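PDB 1JZT: NAD(P)H-hydrate epimerase from Saccharomyces cerevisiae, which catalyses the epimerisation of the R- and S-forms of NAD(P)HX, the hydrated, damaged form of NAD(P)H, so that both epimers can be repaired. Local coordinates for residues A[131-136]-A[165-170]; A[74-79]-A[103-108]. All coordinates share one frame; numbering follows the deposited sequence.

Interaction 1 (A[131-136]-A[165-170]); sequences EKTLCI and NIIPIV
The carbonyl oxygen of I136 takes the N-H of V170 at 2.6 Å between I136 O and V170 N, with an N-H...O angle of 170°. The same oxygen has the CA of I169 close by (I136 O to I169 CA 3.3 Å), a CA-H...O contact beside the stronger bond. I136 also donates: its N reaches P168 O at 2.9 Å with an angle of 169°. One residue thus bonds to the two that flank its partner I169, the pattern of a parallel bridge, and the CA atoms of I136 and I169 lie 4.7 Å apart. These strands, 133-139 and 169-172, are joined through helix 153-163 as a beta-alpha-beta unit of the Rossmann-like sheet. Before the bridge, in the N-terminal direction, the contact is apolar. I136 CD1 meets I167 CG2 at 3.6 Å, the two side chains crossing at about a right angle. I167 CG2, anti to its backbone N, also touches CG2 of T133, whose OG1 is bonded to Y127 O. P168, which has no N-H to give, lays its ring CG 3.7 Å from C135 CB. Direction and register here therefore rest on main-chain bonds, while T133, C135, I167 and P168 add apolar packing before the bridge.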
# COMPACT_ATOMS: atom_id res chain seq x y z
N GLU A 131 21.18 -2.44 -6.00
CA GLU A 131 21.70 -3.78 -5.75
C GLU A 131 21.23 -4.44 -4.45
O GLU A 131 21.52 -5.61 -4.21
CB GLU A 131 23.23 -3.77 -5.78
CG GLU A 131 23.89 -2.58 -5.10
CD GLU A 131 23.76 -1.29 -5.90
OE1 GLU A 131 24.20 -1.26 -7.07
OE2 GLU A 131 23.21 -0.30 -5.36
N LYS A 132 20.48 -3.70 -3.63
CA LYS A 132 20.02 -4.27 -2.38
C LYS A 132 18.50 -4.43 -2.28
O LYS A 132 18.00 -5.26 -1.52
CB LYS A 132 20.51 -3.42 -1.21
CG LYS A 132 20.32 -4.08 0.15
CD LYS A 132 21.28 -3.53 1.19
CE LYS A 132 21.26 -4.38 2.46
NZ LYS A 132 22.19 -3.86 3.50
N THR A 133 17.78 -3.64 -3.07
CA THR A 133 16.32 -3.66 -3.02
C THR A 133 15.65 -3.97 -4.36
O THR A 133 15.98 -3.37 -5.38
CB THR A 133 15.82 -2.30 -2.51
OG1 THR A 133 16.26 -2.14 -1.15
CG2 THR A 133 14.30 -2.22 -2.59
N LEU A 134 14.69 -4.89 -4.32
CA LEU A 134 13.93 -5.31 -5.50
C LEU A 134 12.87 -4.26 -5.83
O LEU A 134 12.71 -3.87 -6.99
CB LEU A 134 13.25 -6.65 -5.24
CG LEU A 134 12.13 -7.07 -6.20
CD1 LEU A 134 12.70 -7.37 -7.59
CD2 LEU A 134 11.44 -8.30 -5.63
N CYS A 135 12.14 -3.83 -4.81
CA CYS A 135 11.11 -2.81 -4.99
C CYS A 135 10.80 -2.21 -3.63
O CYS A 135 11.14 -2.78 -2.59
CB CYS A 135 9.84 -3.41 -5.59
SG CYS A 135 8.89 -4.46 -4.44
N ILE A 136 10.15 -1.05 -3.65
CA ILE A 136 9.80 -0.35 -2.44
C ILE A 136 8.29 -0.26 -2.32
O ILE A 136 7.60 0.05 -3.29
CB ILE A 136 10.38 1.08 -2.45
CG1 ILE A 136 11.91 1.01 -2.58
CG2 ILE A 136 9.98 1.83 -1.18
CD1 ILE A 136 12.55 2.32 -3.01
N ASN A 165 13.06 6.23 -10.27
CA ASN A 165 13.16 5.90 -11.68
C ASN A 165 14.12 4.73 -11.89
O ASN A 165 14.27 4.23 -13.00
CB ASN A 165 13.62 7.13 -12.48
CG ASN A 165 12.55 8.19 -12.55
OD1 ASN A 165 11.53 8.02 -13.20
ND2 ASN A 165 12.78 9.30 -11.85
N ILE A 166 14.75 4.29 -10.81
CA ILE A 166 15.66 3.15 -10.88
C ILE A 166 15.09 1.99 -10.07
O ILE A 166 15.16 0.83 -10.50
CB ILE A 166 17.09 3.52 -10.36
CG1 ILE A 166 17.91 2.24 -10.15
CG2 ILE A 166 17.00 4.30 -9.07
CD1 ILE A 166 18.04 1.37 -11.39
N ILE A 167 14.52 2.30 -8.91
CA ILE A 167 13.90 1.29 -8.04
C ILE A 167 12.38 1.47 -8.11
O ILE A 167 11.86 2.55 -7.81
CB ILE A 167 14.36 1.47 -6.56
CG1 ILE A 167 15.89 1.54 -6.49
CG2 ILE A 167 13.84 0.33 -5.70
CD1 ILE A 167 16.58 0.36 -7.11
N PRO A 168 11.64 0.41 -8.49
CA PRO A 168 10.18 0.50 -8.59
C PRO A 168 9.47 0.68 -7.25
O PRO A 168 9.76 -0.01 -6.28
CB PRO A 168 9.81 -0.82 -9.25
CG PRO A 168 10.84 -1.76 -8.70
CD PRO A 168 12.11 -0.94 -8.83
N ILE A 169 8.54 1.63 -7.22
CA ILE A 169 7.76 1.89 -6.01
C ILE A 169 6.34 1.37 -6.19
O ILE A 169 5.70 1.61 -7.22
CB ILE A 169 7.69 3.41 -5.69
CG1 ILE A 169 9.07 3.93 -5.28
CG2 ILE A 169 6.68 3.66 -4.58
CD1 ILE A 169 9.12 5.45 -5.11
N VAL A 170 5.86 0.64 -5.19
CA VAL A 170 4.50 0.08 -5.19
C VAL A 170 3.72 0.88 -4.14
O VAL A 170 3.95 0.71 -2.94
CB VAL A 170 4.50 -1.41 -4.76
CG1 VAL A 170 3.08 -1.95 -4.73
CG2 VAL A 170 5.38 -2.23 -5.71

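Interaction 2 (A[74-79]-A[103-108]); sequences GLVCAR and KQLVHQ
Apolar contacts join L75 and V76 to L105 and V106. L75 CD1 reaches L105 CB at 3.9 Å and touches V106 CG2 as well, while the CB atoms of L75 and L105 lie 4.0 Å apart. V76 sends CG2, anti to its carbonyl carbon, against L105 CD2 at 3.7 Å; M32 of helix 28-46 touches both residues. The axes of the two helical segments approach to 9.4 Å with 17° between their directions, so helices 69-83 and 100-111 run side by side, nearly parallel, as expected for helices on one face of a Rossmann-like sheet. V90 of strand 88-91 touches L75. The polar contacts centre on a water and R79. The water donates to L75 O and to L105 O (2.9 Å from L105 O) and accepts from R79 NE at 3.0 Å, linking main chain of both helices to one side chain. Q108 OE1 sits over one face of the guanidinium, 3.2 Å from R79 NH2, but the angle is too poor for a hydrogen bond; the amide and guanidinium planes are 53° apart. At the guanidinium edge, near its plane, L105 CD2 lies 3.8 Å from R79 NH2. R79 NH2 also forms a salt bridge with E33 OE1 of helix 28-46. An alanine in place of R79 would probably leave the water without its NE donor and E33 without its salt-bridge mate.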
# COMPACT_ATOMS: atom_id res chain seq x y z
N GLY A 74 0.59 -1.91 5.37
CA GLY A 74 1.94 -2.29 5.01
C GLY A 74 2.53 -3.34 5.92
O GLY A 74 3.27 -4.23 5.47
N LEU A 75 2.23 -3.25 7.22
CA LEU A 75 2.74 -4.22 8.19
C LEU A 75 2.21 -5.62 7.86
O LEU A 75 2.93 -6.61 8.00
CB LEU A 75 2.33 -3.82 9.61
CG LEU A 75 2.82 -2.45 10.09
CD1 LEU A 75 2.39 -2.19 11.55
CD2 LEU A 75 4.33 -2.38 9.97
N VAL A 76 0.95 -5.69 7.44
CA VAL A 76 0.33 -6.96 7.06
C VAL A 76 1.01 -7.47 5.78
O VAL A 76 1.39 -8.63 5.68
CB VAL A 76 -1.18 -6.77 6.77
CG1 VAL A 76 -1.75 -8.03 6.12
CG2 VAL A 76 -1.92 -6.47 8.06
N CYS A 77 1.14 -6.58 4.80
CA CYS A 77 1.78 -6.90 3.52
C CYS A 77 3.15 -7.54 3.72
O CYS A 77 3.47 -8.53 3.08
CB CYS A 77 1.93 -5.62 2.70
SG CYS A 77 2.92 -5.81 1.20
N ALA A 78 3.95 -6.95 4.59
CA ALA A 78 5.28 -7.44 4.88
C ALA A 78 5.29 -8.89 5.36
O ALA A 78 6.17 -9.67 4.97
CB ALA A 78 5.95 -6.54 5.91
N ARG A 79 4.32 -9.26 6.19
CA ARG A 79 4.24 -10.64 6.70
C ARG A 79 3.89 -11.62 5.58
O ARG A 79 4.48 -12.69 5.48
CB ARG A 79 3.21 -10.72 7.84
CG ARG A 79 2.77 -12.15 8.25
CD ARG A 79 2.10 -12.13 9.63
NE ARG A 79 1.21 -10.99 9.78
CZ ARG A 79 -0.02 -10.92 9.27
NH1 ARG A 79 -0.51 -11.93 8.57
NH2 ARG A 79 -0.74 -9.81 9.43
N LYS A 103 0.64 -2.49 17.23
CA LYS A 103 1.68 -3.11 18.05
C LYS A 103 1.67 -4.62 17.82
O LYS A 103 2.72 -5.27 17.75
CB LYS A 103 1.44 -2.82 19.54
CG LYS A 103 1.32 -1.34 19.91
CD LYS A 103 0.83 -1.20 21.36
CE LYS A 103 0.62 0.25 21.79
NZ LYS A 103 1.90 1.01 21.95
N GLN A 104 0.47 -5.18 17.73
CA GLN A 104 0.32 -6.62 17.52
C GLN A 104 0.85 -7.00 16.14
O GLN A 104 1.48 -8.06 15.98
CB GLN A 104 -1.15 -7.02 17.66
CG GLN A 104 -1.73 -6.82 19.05
CD GLN A 104 -3.22 -7.09 19.10
OE1 GLN A 104 -3.99 -6.53 18.32
NE2 GLN A 104 -3.64 -7.96 20.02
N LEU A 105 0.61 -6.14 15.15
CA LEU A 105 1.09 -6.42 13.79
C LEU A 105 2.62 -6.44 13.77
O LEU A 105 3.22 -7.19 13.00
CB LEU A 105 0.54 -5.37 12.81
CG LEU A 105 -0.95 -5.52 12.43
CD1 LEU A 105 -1.41 -4.34 11.59
CD2 LEU A 105 -1.16 -6.83 11.67
N VAL A 106 3.24 -5.64 14.63
CA VAL A 106 4.70 -5.60 14.71
C VAL A 106 5.22 -6.88 15.36
O VAL A 106 6.23 -7.44 14.94
CB VAL A 106 5.19 -4.37 15.51
CG1 VAL A 106 6.70 -4.46 15.76
CG2 VAL A 106 4.88 -3.10 14.73
N HIS A 107 4.52 -7.35 16.39
CA HIS A 107 4.93 -8.59 17.04
C HIS A 107 4.83 -9.73 16.03
O HIS A 107 5.66 -10.64 16.03
CB HIS A 107 4.05 -8.87 18.26
CG HIS A 107 4.32 -7.97 19.43
ND1 HIS A 107 3.63 -8.07 20.61
CD2 HIS A 107 5.21 -6.97 19.59
CE1 HIS A 107 4.08 -7.16 21.46
NE2 HIS A 107 5.05 -6.48 20.86
N GLN A 108 3.82 -9.68 15.17
CA GLN A 108 3.66 -10.72 14.16
C GLN A 108 4.85 -10.71 13.19
O GLN A 108 5.26 -11.76 12.69
CB GLN A 108 2.34 -10.53 13.42
CG GLN A 108 1.12 -10.77 14.32
CD GLN A 108 -0.16 -10.18 13.76
OE1 GLN A 108 -0.39 -10.22 12.55
NE2 GLN A 108 -1.00 -9.65 14.63
O HOH W 1 2.28 -8.25 10.51

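How the interactions relate
Both contacts are largely buried, interaction 1 in six of its eight touching residues and interaction 2 in four of six, V106 and Q108 being partly exposed. They join different layers of one alpha/beta fold: interaction 1 pairs adjacent strands 133-139 and 169-172 within the sheet, interaction 2 packs helix 69-83 on helix 100-111. Their centres are 21 Å apart, their nearest atoms about 7 Å. Helix 28-46 adjoins both, through V43 in the first and M32 and E33 in the second. Direct main-chain bonds join the strands, whereas a water bridges the helix backbones. Toward the predicted sites, the I169 and D138 side chains are about 4 Å apart, as are the L75 side chain and G72.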